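Local coordinates for protein transcription termination factor NusA (Planctomyces limnophilus, PDB 4MTN) that probably takes part in both transcription termination and antitermination, binding nascent RNA and the core enzyme of RNA polymerase, at residues Arg180-Leu185 and Glu238-Glu243; Arg193-Arg198 and Gly223-Val228; Pro259-Pro264 and Ser303-Trp308. All blocks are in the same frame, centred on the assembly; numbering follows the deposited sequence.

Contact 1 (Arg180-Leu185 and Glu238-Glu243); sequences RRLLEL and EELGGE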
ATOM      1  N   ARG A 180       6.150  -8.325   6.658  1.00 42.94           N
ATOM      2  CA  ARG A 180       5.265  -9.446   6.953  1.00 41.97           C
ATOM      3  C   ARG A 180       5.781 -10.740   6.330  1.00 42.01           C
ATOM      4  O   ARG A 180       5.764 -11.792   6.966  1.00 46.37           O
ATOM      5  CB  ARG A 180       3.848  -9.148   6.455  1.00 41.02           C
ATOM      6  CG  ARG A 180       2.833 -10.229   6.771  1.00 44.99           C
ATOM      7  CD  ARG A 180       1.468  -9.895   6.188  1.00 46.65           C
ATOM      8  NE  ARG A 180       0.806  -8.808   6.901  1.00 50.16           N
ATOM      9  CZ  ARG A 180      -0.078  -8.986   7.878  1.00 51.38           C
ATOM     10  NH1 ARG A 180      -0.405 -10.213   8.262  1.00 47.56           N
ATOM     11  NH2 ARG A 180      -0.635  -7.939   8.473  1.00 53.04           N
ATOM     12  N   ARG A 181       6.250 -10.653   5.090  1.00 42.11           N
ATOM     13  CA  ARG A 181       6.793 -11.814   4.394  1.00 41.50           C
ATOM     14  C   ARG A 181       8.082 -12.301   5.046  1.00 41.99           C
ATOM     15  O   ARG A 181       8.253 -13.496   5.286  1.00 44.32           O
ATOM     16  CB  ARG A 181       7.054 -11.490   2.921  1.00 39.07           C
ATOM     17  CG  ARG A 181       5.821 -11.144   2.099  1.00 41.10           C
ATOM     18  CD  ARG A 181       4.937 -12.354   1.846  1.00 29.55           C
ATOM     19  NE  ARG A 181       3.927 -12.528   2.883  1.00 41.21           N
ATOM     20  CZ  ARG A 181       2.749 -11.911   2.890  1.00 42.54           C
ATOM     21  NH1 ARG A 181       2.433 -11.070   1.916  1.00 30.02           N
ATOM     22  NH2 ARG A 181       1.888 -12.135   3.874  1.00 38.73           N
ATOM     23  N   LEU A 182       8.987 -11.367   5.323  1.00 40.04           N
ATOM     24  CA  LEU A 182      10.283 -11.694   5.908  1.00 38.45           C
ATOM     25  C   LEU A 182      10.140 -12.349   7.277  1.00 37.42           C
ATOM     26  O   LEU A 182      10.912 -13.243   7.630  1.00 37.80           O
ATOM     27  CB  LEU A 182      11.149 -10.439   6.017  1.00 40.69           C
ATOM     28  CG  LEU A 182      11.680  -9.880   4.696  1.00 43.34           C
ATOM     29  CD1 LEU A 182      12.366  -8.544   4.921  1.00 36.07           C
ATOM     30  CD2 LEU A 182      12.628 -10.871   4.041  1.00 38.08           C
ATOM     31  N   LEU A 183       9.152 -11.903   8.044  1.00 36.10           N
ATOM     32  CA  LEU A 183       8.878 -12.493   9.349  1.00 37.23           C
ATOM     33  C   LEU A 183       8.373 -13.923   9.196  1.00 40.82           C
ATOM     34  O   LEU A 183       8.714 -14.799   9.993  1.00 47.55           O
ATOM     35  CB  LEU A 183       7.863 -11.648  10.121  1.00 35.98           C
ATOM     36  CG  LEU A 183       8.424 -10.356  10.723  1.00 35.06           C
ATOM     37  CD1 LEU A 183       7.311  -9.474  11.270  1.00 30.93           C
ATOM     38  CD2 LEU A 183       9.434 -10.677  11.811  1.00 36.05           C
ATOM     39  N   GLU A 184       7.567 -14.152   8.164  1.00 36.83           N
ATOM     40  CA  GLU A 184       7.040 -15.482   7.883  1.00 31.19           C
ATOM     41  C   GLU A 184       8.162 -16.449   7.523  1.00 36.77           C
ATOM     42  O   GLU A 184       8.105 -17.630   7.856  1.00 40.21           O
ATOM     43  CB  GLU A 184       6.009 -15.426   6.754  1.00 31.15           C
ATOM     44  CG  GLU A 184       4.700 -14.750   7.135  1.00 40.24           C
ATOM     45  CD  GLU A 184       3.814 -14.463   5.936  1.00 45.32           C
ATOM     46  OE1 GLU A 184       4.225 -14.776   4.799  1.00 43.24           O
ATOM     47  OE2 GLU A 184       2.706 -13.920   6.131  1.00 47.72           O
ATOM     48  N   LEU A 185       9.188 -15.941   6.849  1.00 33.10           N
ATOM     49  CA  LEU A 185      10.325 -16.764   6.454  1.00 36.47           C
ATOM     50  C   LEU A 185      11.246 -17.071   7.632  1.00 43.54           C
ATOM     51  O   LEU A 185      11.699 -18.201   7.798  1.00 45.21           O
ATOM     52  CB  LEU A 185      11.124 -16.080   5.343  1.00 33.81           C
ATOM     53  CG  LEU A 185      10.497 -16.025   3.949  1.00 38.04           C
ATOM     54  CD1 LEU A 185      11.418 -15.294   2.986  1.00 32.38           C
ATOM     55  CD2 LEU A 185      10.188 -17.425   3.443  1.00 33.53           C
ATOM     56  N   GLU A 238      17.980  -6.496   9.986  1.00 52.77           N
ATOM     57  CA  GLU A 238      19.247  -6.254   9.304  1.00 63.22           C
ATOM     58  C   GLU A 238      19.081  -6.354   7.794  1.00 68.53           C
ATOM     59  O   GLU A 238      19.812  -5.720   7.036  1.00 72.19           O
ATOM     60  CB  GLU A 238      20.317  -7.237   9.784  1.00 71.33           C
ATOM     61  CG  GLU A 238      20.693  -7.073  11.249  1.00 81.64           C
ATOM     62  CD  GLU A 238      21.151  -5.665  11.582  1.00 92.80           C
ATOM     63  OE1 GLU A 238      21.824  -5.036  10.738  1.00 95.34           O
ATOM     64  OE2 GLU A 238      20.834  -5.185  12.692  1.00 99.07           O
ATOM     65  N   GLU A 239      18.112  -7.155   7.362  1.00 71.51           N
ATOM     66  CA  GLU A 239      17.787  -7.266   5.946  1.00 74.58           C
ATOM     67  C   GLU A 239      17.121  -5.984   5.461  1.00 71.47           C
ATOM     68  O   GLU A 239      17.126  -5.679   4.269  1.00 77.78           O
ATOM     69  CB  GLU A 239      16.879  -8.472   5.691  1.00 82.52           C
ATOM     70  CG  GLU A 239      17.559  -9.816   5.904  1.00 93.52           C
ATOM     71  CD  GLU A 239      16.573 -10.969   5.954  1.00 99.91           C
ATOM     72  OE1 GLU A 239      15.352 -10.710   5.990  1.00101.76           O
ATOM     73  OE2 GLU A 239      17.019 -12.137   5.959  1.00100.80           O
ATOM     74  N   LEU A 240      16.546  -5.240   6.400  1.00 64.98           N
ATOM     75  CA  LEU A 240      15.891  -3.974   6.097  1.00 59.24           C
ATOM     76  C   LEU A 240      16.832  -2.791   6.308  1.00 61.90           C
ATOM     77  O   LEU A 240      16.431  -1.635   6.166  1.00 65.24           O
ATOM     78  CB  LEU A 240      14.635  -3.809   6.951  1.00 51.07           C
ATOM     79  CG  LEU A 240      13.580  -4.900   6.767  1.00 47.39           C
ATOM     80  CD1 LEU A 240      12.395  -4.658   7.684  1.00 47.99           C
ATOM     81  CD2 LEU A 240      13.137  -4.977   5.315  1.00 45.91           C
ATOM     82  N   GLY A 241      18.083  -3.082   6.651  1.00 58.77           N
ATOM     83  CA  GLY A 241      19.087  -2.047   6.820  1.00 60.73           C
ATOM     84  C   GLY A 241      19.161  -1.447   8.212  1.00 58.97           C
ATOM     85  O   GLY A 241      19.562  -0.295   8.377  1.00 59.97           O
ATOM     86  N   GLY A 242      18.778  -2.227   9.218  1.00 54.83           N
ATOM     87  CA  GLY A 242      18.839  -1.773  10.595  1.00 47.59           C
ATOM     88  C   GLY A 242      17.529  -1.205  11.100  1.00 53.73           C
ATOM     89  O   GLY A 242      17.497  -0.474  12.090  1.00 57.83           O
ATOM     90  N   GLU A 243      16.444  -1.538  10.413  1.00 52.84           N
ATOM     91  CA  GLU A 243      15.112  -1.098  10.813  1.00 51.97           C
ATOM     92  C   GLU A 243      14.697  -1.751  12.131  1.00 51.84           C
ATOM     93  O   GLU A 243      14.811  -2.965  12.295  1.00 47.32           O
ATOM     94  CB  GLU A 243      14.099  -1.417   9.711  1.00 50.14           C
ATOM     95  CG  GLU A 243      12.662  -1.055  10.040  1.00 49.95           C
ATOM     96  CD  GLU A 243      11.744  -1.179   8.838  1.00 48.22           C
ATOM     97  OE1 GLU A 243      12.255  -1.307   7.706  1.00 49.70           O
ATOM     98  OE2 GLU A 243      10.510  -1.149   9.024  1.00 47.70           O
TER

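Contact 2 (Arg193-Arg198 and Gly223-Val228); sequences RIIEIR and GACVGV. With SO4 (sulfate ion), chain B.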
ATOM      1  N   ARG A 193       1.955 -21.417  10.939  1.00 60.33           N
ATOM      2  CA  ARG A 193       0.609 -20.899  11.207  1.00 58.47           C
ATOM      3  C   ARG A 193       0.244 -20.865  12.693  1.00 63.00           C
ATOM      4  O   ARG A 193      -0.844 -20.412  13.052  1.00 68.54           O
ATOM      5  CB  ARG A 193      -0.443 -21.702  10.434  1.00 54.00           C
ATOM      6  CG  ARG A 193      -0.259 -21.676   8.925  1.00 52.67           C
ATOM      7  CD  ARG A 193      -1.419 -22.359   8.217  1.00 53.52           C
ATOM      8  NE  ARG A 193      -2.703 -21.796   8.626  1.00 53.63           N
ATOM      9  CZ  ARG A 193      -3.237 -20.698   8.100  1.00 51.54           C
ATOM     10  NH1 ARG A 193      -2.598 -20.042   7.141  1.00 52.62           N
ATOM     11  NH2 ARG A 193      -4.409 -20.256   8.534  1.00 51.42           N
ATOM     12  N   ILE A 194       1.142 -21.348  13.548  1.00 61.16           N
ATOM     13  CA  ILE A 194       0.924 -21.316  14.993  1.00 55.32           C
ATOM     14  C   ILE A 194       0.709 -19.886  15.493  1.00 55.56           C
ATOM     15  O   ILE A 194      -0.225 -19.615  16.248  1.00 55.15           O
ATOM     16  CB  ILE A 194       2.104 -21.946  15.756  1.00 53.63           C
ATOM     17  CG1 ILE A 194       2.307 -23.400  15.322  1.00 53.79           C
ATOM     18  CG2 ILE A 194       1.877 -21.864  17.259  1.00 45.38           C
ATOM     19  CD1 ILE A 194       3.394 -24.122  16.092  1.00 47.71           C
ATOM     20  N   ILE A 195       1.580 -18.978  15.062  1.00 55.81           N
ATOM     21  CA  ILE A 195       1.453 -17.563  15.398  1.00 52.13           C
ATOM     22  C   ILE A 195       0.981 -16.774  14.179  1.00 51.87           C
ATOM     23  O   ILE A 195       1.479 -16.977  13.073  1.00 55.03           O
ATOM     24  CB  ILE A 195       2.789 -16.977  15.908  1.00 45.75           C
ATOM     25  CG1 ILE A 195       3.294 -17.768  17.115  1.00 42.48           C
ATOM     26  CG2 ILE A 195       2.634 -15.508  16.268  1.00 43.09           C
ATOM     27  CD1 ILE A 195       2.344 -17.757  18.292  1.00 39.33           C
ATOM     28  N   GLU A 196       0.015 -15.883  14.382  1.00 51.28           N
ATOM     29  CA  GLU A 196      -0.517 -15.077  13.288  1.00 52.08           C
ATOM     30  C   GLU A 196      -0.180 -13.598  13.452  1.00 50.05           C
ATOM     31  O   GLU A 196      -0.162 -13.075  14.565  1.00 45.24           O
ATOM     32  CB  GLU A 196      -2.034 -15.252  13.184  1.00 59.65           C
ATOM     33  CG  GLU A 196      -2.471 -16.661  12.818  1.00 70.97           C
ATOM     34  CD  GLU A 196      -3.978 -16.802  12.749  1.00 78.84           C
ATOM     35  OE1 GLU A 196      -4.682 -15.794  12.976  1.00 78.76           O
ATOM     36  OE2 GLU A 196      -4.460 -17.919  12.470  1.00 87.56           O
ATOM     37  N   ILE A 197       0.084 -12.927  12.334  1.00 48.20           N
ATOM     38  CA  ILE A 197       0.335 -11.492  12.355  1.00 41.99           C
ATOM     39  C   ILE A 197      -0.964 -10.747  12.082  1.00 39.90           C
ATOM     40  O   ILE A 197      -1.482 -10.776  10.966  1.00 42.36           O
ATOM     41  CB  ILE A 197       1.393 -11.082  11.315  1.00 40.19           C
ATOM     42  CG1 ILE A 197       2.696 -11.851  11.548  1.00 31.07           C
ATOM     43  CG2 ILE A 197       1.639  -9.585  11.365  1.00 34.71           C
ATOM     44  CD1 ILE A 197       3.725 -11.646  10.461  1.00 36.26           C
ATOM     45  N   ARG A 198      -1.491 -10.092  13.110  1.00 40.08           N
ATOM     46  CA  ARG A 198      -2.781  -9.419  13.014  1.00 43.74           C
ATOM     47  C   ARG A 198      -2.701  -8.025  12.394  1.00 49.98           C
ATOM     48  O   ARG A 198      -3.527  -7.661  11.556  1.00 54.97           O
ATOM     49  CB  ARG A 198      -3.422  -9.334  14.398  1.00 44.33           C
ATOM     50  CG  ARG A 198      -3.576 -10.685  15.074  1.00 44.40           C
ATOM     51  CD  ARG A 198      -4.469 -11.606  14.262  1.00 44.58           C
ATOM     52  NE  ARG A 198      -5.837 -11.103  14.188  1.00 45.00           N
ATOM     53  CZ  ARG A 198      -6.758 -11.312  15.122  1.00 47.79           C
ATOM     54  NH1 ARG A 198      -6.459 -12.018  16.206  1.00 45.07           N
ATOM     55  NH2 ARG A 198      -7.979 -10.815  14.975  1.00 48.77           N
ATOM     56  N   GLY A 223       6.394 -13.990  22.903  1.00 39.73           N
ATOM     57  CA  GLY A 223       7.514 -14.812  23.327  1.00 38.56           C
ATOM     58  C   GLY A 223       7.903 -15.863  22.307  1.00 37.18           C
ATOM     59  O   GLY A 223       9.067 -16.254  22.221  1.00 41.34           O
ATOM     60  N   ALA A 224       6.924 -16.320  21.532  1.00 36.64           N
ATOM     61  CA  ALA A 224       7.173 -17.294  20.477  1.00 43.86           C
ATOM     62  C   ALA A 224       7.971 -16.663  19.340  1.00 41.29           C
ATOM     63  O   ALA A 224       8.836 -17.306  18.745  1.00 46.48           O
ATOM     64  CB  ALA A 224       5.862 -17.863  19.958  1.00 38.07           C
ATOM     65  N   CYS A 225       7.674 -15.402  19.041  1.00 34.16           N
ATOM     66  CA  CYS A 225       8.394 -14.671  18.004  1.00 43.47           C
ATOM     67  C   CYS A 225       9.797 -14.300  18.469  1.00 41.69           C
ATOM     68  O   CYS A 225      10.751 -14.347  17.693  1.00 43.22           O
ATOM     69  CB  CYS A 225       7.628 -13.410  17.601  1.00 38.11           C
ATOM     70  SG  CYS A 225       6.021 -13.725  16.838  1.00 43.28           S
ATOM     71  N   VAL A 226       9.910 -13.930  19.740  1.00 38.71           N
ATOM     72  CA  VAL A 226      11.193 -13.553  20.318  1.00 39.84           C
ATOM     73  C   VAL A 226      12.148 -14.744  20.361  1.00 45.96           C
ATOM     74  O   VAL A 226      13.332 -14.615  20.055  1.00 52.51           O
ATOM     75  CB  VAL A 226      11.019 -12.979  21.739  1.00 37.08           C
ATOM     76  CG1 VAL A 226      12.371 -12.699  22.375  1.00 34.32           C
ATOM     77  CG2 VAL A 226      10.174 -11.714  21.698  1.00 32.26           C
ATOM     78  N   GLY A 227      11.628 -15.910  20.725  1.00 45.22           N
ATOM     79  CA  GLY A 227      12.451 -17.101  20.819  1.00 47.43           C
ATOM     80  C   GLY A 227      13.440 -17.014  21.966  1.00 46.28           C
ATOM     81  O   GLY A 227      13.058 -16.733  23.103  1.00 44.25           O
ATOM     82  N   VAL A 228      14.715 -17.249  21.671  1.00 45.97           N
ATOM     83  CA  VAL A 228      15.743 -17.221  22.705  1.00 52.86           C
ATOM     84  C   VAL A 228      16.295 -15.814  22.929  1.00 60.42           C
ATOM     85  O   VAL A 228      15.990 -15.174  23.936  1.00 66.56           O
ATOM     86  CB  VAL A 228      16.911 -18.166  22.356  1.00 53.80           C
ATOM     87  CG1 VAL A 228      17.889 -18.253  23.519  1.00 53.39           C
ATOM     88  CG2 VAL A 228      16.388 -19.546  21.989  1.00 43.35           C
TER
HETATM   89  S   SO4 B 501      16.038 -16.536  18.192  1.00 55.07           S
HETATM   90  O1  SO4 B 501      14.978 -15.688  17.657  1.00 59.32           O
HETATM   91  O2  SO4 B 501      16.937 -16.933  17.113  1.00 53.42           O
HETATM   92  O3  SO4 B 501      16.784 -15.793  19.203  1.00 50.87           O
HETATM   93  O4  SO4 B 501      15.451 -17.727  18.798  1.00 57.85           O

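Contact 3 (Pro259-Pro264 and Ser303-Trp308); sequences PNAMQP and SKLVGW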
ATOM      1  N   PRO A 259      -2.513   0.225  25.000  1.00 57.76           N
ATOM      2  CA  PRO A 259      -1.319   0.327  25.850  1.00 58.94           C
ATOM      3  C   PRO A 259      -0.154  -0.527  25.349  1.00 55.92           C
ATOM      4  O   PRO A 259       1.003  -0.140  25.513  1.00 58.35           O
ATOM      5  CB  PRO A 259      -1.812  -0.178  27.208  1.00 53.08           C
ATOM      6  CG  PRO A 259      -3.264   0.111  27.204  1.00 53.58           C
ATOM      7  CD  PRO A 259      -3.708  -0.125  25.793  1.00 60.34           C
ATOM      8  N   ASN A 260      -0.464  -1.671  24.746  1.00 51.32           N
ATOM      9  CA  ASN A 260       0.556  -2.539  24.169  1.00 53.69           C
ATOM     10  C   ASN A 260       1.288  -1.867  23.013  1.00 56.27           C
ATOM     11  O   ASN A 260       2.500  -2.019  22.859  1.00 57.85           O
ATOM     12  CB  ASN A 260      -0.068  -3.852  23.690  1.00 55.66           C
ATOM     13  CG  ASN A 260      -0.495  -4.748  24.835  1.00 59.14           C
ATOM     14  OD1 ASN A 260      -0.425  -4.362  26.001  1.00 62.28           O
ATOM     15  ND2 ASN A 260      -0.945  -5.953  24.505  1.00 57.59           N
ATOM     16  N   ALA A 261       0.542  -1.125  22.201  1.00 55.70           N
ATOM     17  CA  ALA A 261       1.108  -0.443  21.044  1.00 52.10           C
ATOM     18  C   ALA A 261       1.841   0.831  21.457  1.00 51.49           C
ATOM     19  O   ALA A 261       2.674   1.347  20.713  1.00 46.67           O
ATOM     20  CB  ALA A 261       0.016  -0.124  20.032  1.00 52.51           C
HETATM   21  N   MSE A 262       1.529   1.330  22.650  1.00 54.18           N
HETATM   22  CA  MSE A 262       2.135   2.559  23.152  1.00 55.69           C
HETATM   23  C   MSE A 262       3.461   2.300  23.862  1.00 60.25           C
HETATM   24  O   MSE A 262       4.100   3.233  24.351  1.00 62.64           O
HETATM   25  CB  MSE A 262       1.171   3.282  24.095  1.00 56.28           C
HETATM   26  CG  MSE A 262       0.021   3.980  23.390  1.00 58.17           C
HETATM   27 SE   MSE A 262       0.628   5.343  22.134  1.00 80.93          SE
HETATM   28  CE  MSE A 262       1.582   6.497  23.382  1.00 72.59           C
ATOM     29  N   GLN A 263       3.863   1.034  23.924  1.00 60.68           N
ATOM     30  CA  GLN A 263       5.147   0.661  24.509  1.00 64.21           C
ATOM     31  C   GLN A 263       6.288   1.342  23.755  1.00 69.27           C
ATOM     32  O   GLN A 263       6.160   1.617  22.561  1.00 70.50           O
ATOM     33  CB  GLN A 263       5.322  -0.861  24.492  1.00 64.56           C
ATOM     34  CG  GLN A 263       4.406  -1.607  25.452  1.00 65.61           C
ATOM     35  CD  GLN A 263       4.753  -1.360  26.909  1.00 67.26           C
ATOM     36  OE1 GLN A 263       5.897  -1.050  27.243  1.00 68.57           O
ATOM     37  NE2 GLN A 263       3.764  -1.497  27.785  1.00 66.60           N
ATOM     38  N   PRO A 264       7.416   1.611  24.437  1.00 73.17           N
ATOM     39  CA  PRO A 264       7.774   1.311  25.833  1.00 74.58           C
ATOM     40  C   PRO A 264       7.014   2.119  26.888  1.00 76.53           C
ATOM     41  O   PRO A 264       7.012   1.728  28.055  1.00 83.27           O
ATOM     42  CB  PRO A 264       9.271   1.654  25.893  1.00 75.39           C
ATOM     43  CG  PRO A 264       9.720   1.741  24.469  1.00 74.68           C
ATOM     44  CD  PRO A 264       8.536   2.238  23.719  1.00 72.91           C
ATOM     45  N   SER A 303      -0.868   4.437  16.089  1.00 56.39           N
ATOM     46  CA  SER A 303      -2.147   4.792  15.486  1.00 52.94           C
ATOM     47  C   SER A 303      -2.467   3.881  14.304  1.00 49.16           C
ATOM     48  O   SER A 303      -3.585   3.377  14.188  1.00 50.13           O
ATOM     49  CB  SER A 303      -2.142   6.254  15.040  1.00 53.82           C
ATOM     50  OG  SER A 303      -1.994   7.122  16.150  1.00 58.23           O
ATOM     51  N   LYS A 304      -1.484   3.677  13.431  1.00 47.99           N
ATOM     52  CA  LYS A 304      -1.638   2.772  12.296  1.00 51.76           C
ATOM     53  C   LYS A 304      -1.944   1.351  12.755  1.00 54.28           C
ATOM     54  O   LYS A 304      -2.797   0.672  12.185  1.00 57.52           O
ATOM     55  CB  LYS A 304      -0.377   2.761  11.429  1.00 55.49           C
ATOM     56  CG  LYS A 304      -0.213   3.944  10.495  1.00 61.45           C
ATOM     57  CD  LYS A 304       0.651   3.553   9.301  1.00 66.21           C
ATOM     58  CE  LYS A 304       1.194   4.767   8.569  1.00 72.10           C
ATOM     59  NZ  LYS A 304       2.281   5.432   9.339  1.00 77.87           N
ATOM     60  N   LEU A 305      -1.234   0.911  13.790  1.00 51.51           N
ATOM     61  CA  LEU A 305      -1.368  -0.448  14.302  1.00 48.71           C
ATOM     62  C   LEU A 305      -2.759  -0.698  14.877  1.00 48.88           C
ATOM     63  O   LEU A 305      -3.379  -1.726  14.604  1.00 52.80           O
ATOM     64  CB  LEU A 305      -0.307  -0.719  15.370  1.00 44.27           C
ATOM     65  CG  LEU A 305      -0.099  -2.178  15.773  1.00 42.46           C
ATOM     66  CD1 LEU A 305       0.539  -2.952  14.633  1.00 44.53           C
ATOM     67  CD2 LEU A 305       0.747  -2.271  17.031  1.00 44.78           C
ATOM     68  N   VAL A 306      -3.243   0.251  15.670  1.00 46.57           N
ATOM     69  CA  VAL A 306      -4.553   0.137  16.299  1.00 51.09           C
ATOM     70  C   VAL A 306      -5.671   0.400  15.293  1.00 55.87           C
ATOM     71  O   VAL A 306      -6.671  -0.319  15.255  1.00 57.14           O
ATOM     72  CB  VAL A 306      -4.685   1.109  17.490  1.00 55.94           C
ATOM     73  CG1 VAL A 306      -6.125   1.182  17.972  1.00 59.69           C
ATOM     74  CG2 VAL A 306      -3.760   0.684  18.622  1.00 59.35           C
ATOM     75  N   GLY A 307      -5.491   1.428  14.469  1.00 56.15           N
ATOM     76  CA  GLY A 307      -6.493   1.798  13.487  1.00 56.33           C
ATOM     77  C   GLY A 307      -7.322   2.981  13.947  1.00 59.90           C
ATOM     78  O   GLY A 307      -8.347   3.309  13.348  1.00 57.98           O
ATOM     79  N   TRP A 308      -6.872   3.621  15.022  1.00 63.32           N
ATOM     80  CA  TRP A 308      -7.528   4.813  15.543  1.00 65.76           C
ATOM     81  C   TRP A 308      -6.546   5.975  15.598  1.00 65.71           C
ATOM     82  O   TRP A 308      -5.369   5.820  15.270  1.00 64.67           O
ATOM     83  CB  TRP A 308      -8.105   4.548  16.936  1.00 66.76           C
ATOM     84  CG  TRP A 308      -9.319   3.668  16.943  1.00 71.41           C
ATOM     85  CD1 TRP A 308      -9.409   2.390  16.472  1.00 72.24           C
ATOM     86  CD2 TRP A 308     -10.613   3.994  17.466  1.00 75.93           C
ATOM     87  NE1 TRP A 308     -10.681   1.904  16.660  1.00 74.25           N
ATOM     88  CE2 TRP A 308     -11.439   2.869  17.269  1.00 77.76           C
ATOM     89  CE3 TRP A 308     -11.153   5.129  18.078  1.00 77.07           C
ATOM     90  CZ2 TRP A 308     -12.776   2.847  17.661  1.00 80.14           C
ATOM     91  CZ3 TRP A 308     -12.481   5.105  18.468  1.00 79.42           C
ATOM     92  CH2 TRP A 308     -13.277   3.971  18.258  1.00 80.50           C
TER

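Contact 1 (Arg180-Leu185 and Glu238-Glu243)
Leu182 reaches out from helix 176-186 and touches Glu239 and Leu240 where helix 231-239 runs out. Its two methyls divide the work. CD1 lies 3.7 Å from CD2 of Leu240, and these two leucine side chains run past each other in opposite directions. CD2 comes to 3.4 Å from OE1 of Glu239, whose side chain crosses that of Leu182 at a slant. Glu239 has its chain extended beyond CG (chi2 167°), which carries the carboxylate out to the methyls. The group is poorly ordered, so this edge of the contact is loosely defined. No hydrogen bond joins the two segments. The helices belong to a type II KH fold, built in the order helix, two strands, two helices, strand, and Leu182 joins the first of these helices to the last. Its other neighbours include Ile112 and Arg154 on strands of the S1 domain, so the residue sits where the S1 and KH domains meet. Without the leucine methyls, as with an alanine here, Leu240 would probably face a gap and Ile112 lose a packing partner. Leu240 also packs on Phe178 and Val179 of helix 176-186. Just after it, Gly241 ends the helix in a Schellman motif with positive phi. On helix 176-186, Arg181 grips Glu184 side-on in a two-nitrogen salt bridge. NE bonds OE1 at 3.0 Å from above the carboxylate plane, and NH2 bonds OE2 at 3.0 Å on the syn side, tilted 29° from that plane. NH1 of the same arginine bonds the carbonyl of Gly110.

Contact 2 (Arg193-Arg198 and Gly223-Val228)
A doubly bent isoleucine, Ile195, meets Ala224 and Cys225 of helix 221-226. CG1 stands beside the backbone N (chi1 -57°) and CG2 anti to it. A second bend (chi2 -60°) curls CD1 back, and both atoms of the longer branch then meet one methyl. CG1 of Ile195 lies 3.8 Å from CB of Ala224, and CD1 of the isoleucine is 3.9 Å from the same CB. The other branch, CG2, stands 3.9 Å from SG of Cys225. All of this is apolar packing, and no hydrogen bond crosses between the segments. Strand 195-203 is an edge strand of the three-stranded KH sheet, and the helix lies across one face of that sheet. Val212 of the neighbouring strand 207-214 touches both Ile195 and Cys225. Gly227 leaves the helix with positive phi and begins the GXXG loop, the signature of KH domains. A sulfate, probably from the crystallisation liquor, sits there. Val228 N gives its O4 a nearly straight bond of 3.0 Å (176°), and the backbone nitrogens of Arg229, Ala231 and Arg232 also bond the ion. The site is consistent with a place for an RNA phosphate, as in other KH domains.

Contact 3 (Pro259-Pro264 and Ser303-Trp308)
The single methyl of Ala261 is set against Leu305 and Val306, near the end of helix 297-306. CB of Ala261 is 3.8 Å from CD2 of Leu305 and 4.1 Å from CG2 of Val306. Each partner offers one methyl, and the rotamers decide which. Leu305 has CG anti to its backbone N (chi1 -166°) and a turned second torsion (chi2 69°), which brings CD2 round to the alanine. In Val306 the same anti place is taken by CG1 (chi1 169°). Its other methyl, CG2, stands beside the backbone N and meets Ala261. Met262, present as selenomethionine, packs on Asn298, Val299 and Ala302, earlier in helix 297-306. The order of helices and strands here, with helices 254-261 and 297-306 the first and last of its three helices, is consistent with the second KH domain of NusA. Leu305 also packs on Ala201 of strand 195-203, and its carbonyl takes a bond from Ser199 OG, so this helix end rests on the preceding KH domain too. With no polar bond between the segments, the approach here rests on shape and apolar burial, which probably lets the helices lie close.

All three contacts are mostly buried and have no hydrogen bonds between their segments. Contacts 2 and 3 are purely apolar; contact 1 adds a carboxylate to its leucine pair. Contacts 1 and 2 belong to one KH domain. They share no helix or strand, but helices 221-226 and 231-239 follow each other in the chain. Their segments also touch, with Arg180 NH1 of contact 1 probably bonding the carbonyl of Ile197 in contact 2. Contacts 2 and 3 do not touch, but helix 297-306 of contact 3 rests on strand 195-203 of contact 2. Contacts 1 and 3 join two helices, whereas contact 2 packs a helix on a strand. Polar groups lie at the margins: a poorly ordered carboxylate at the side of contact 1, a sulfate beside contact 2.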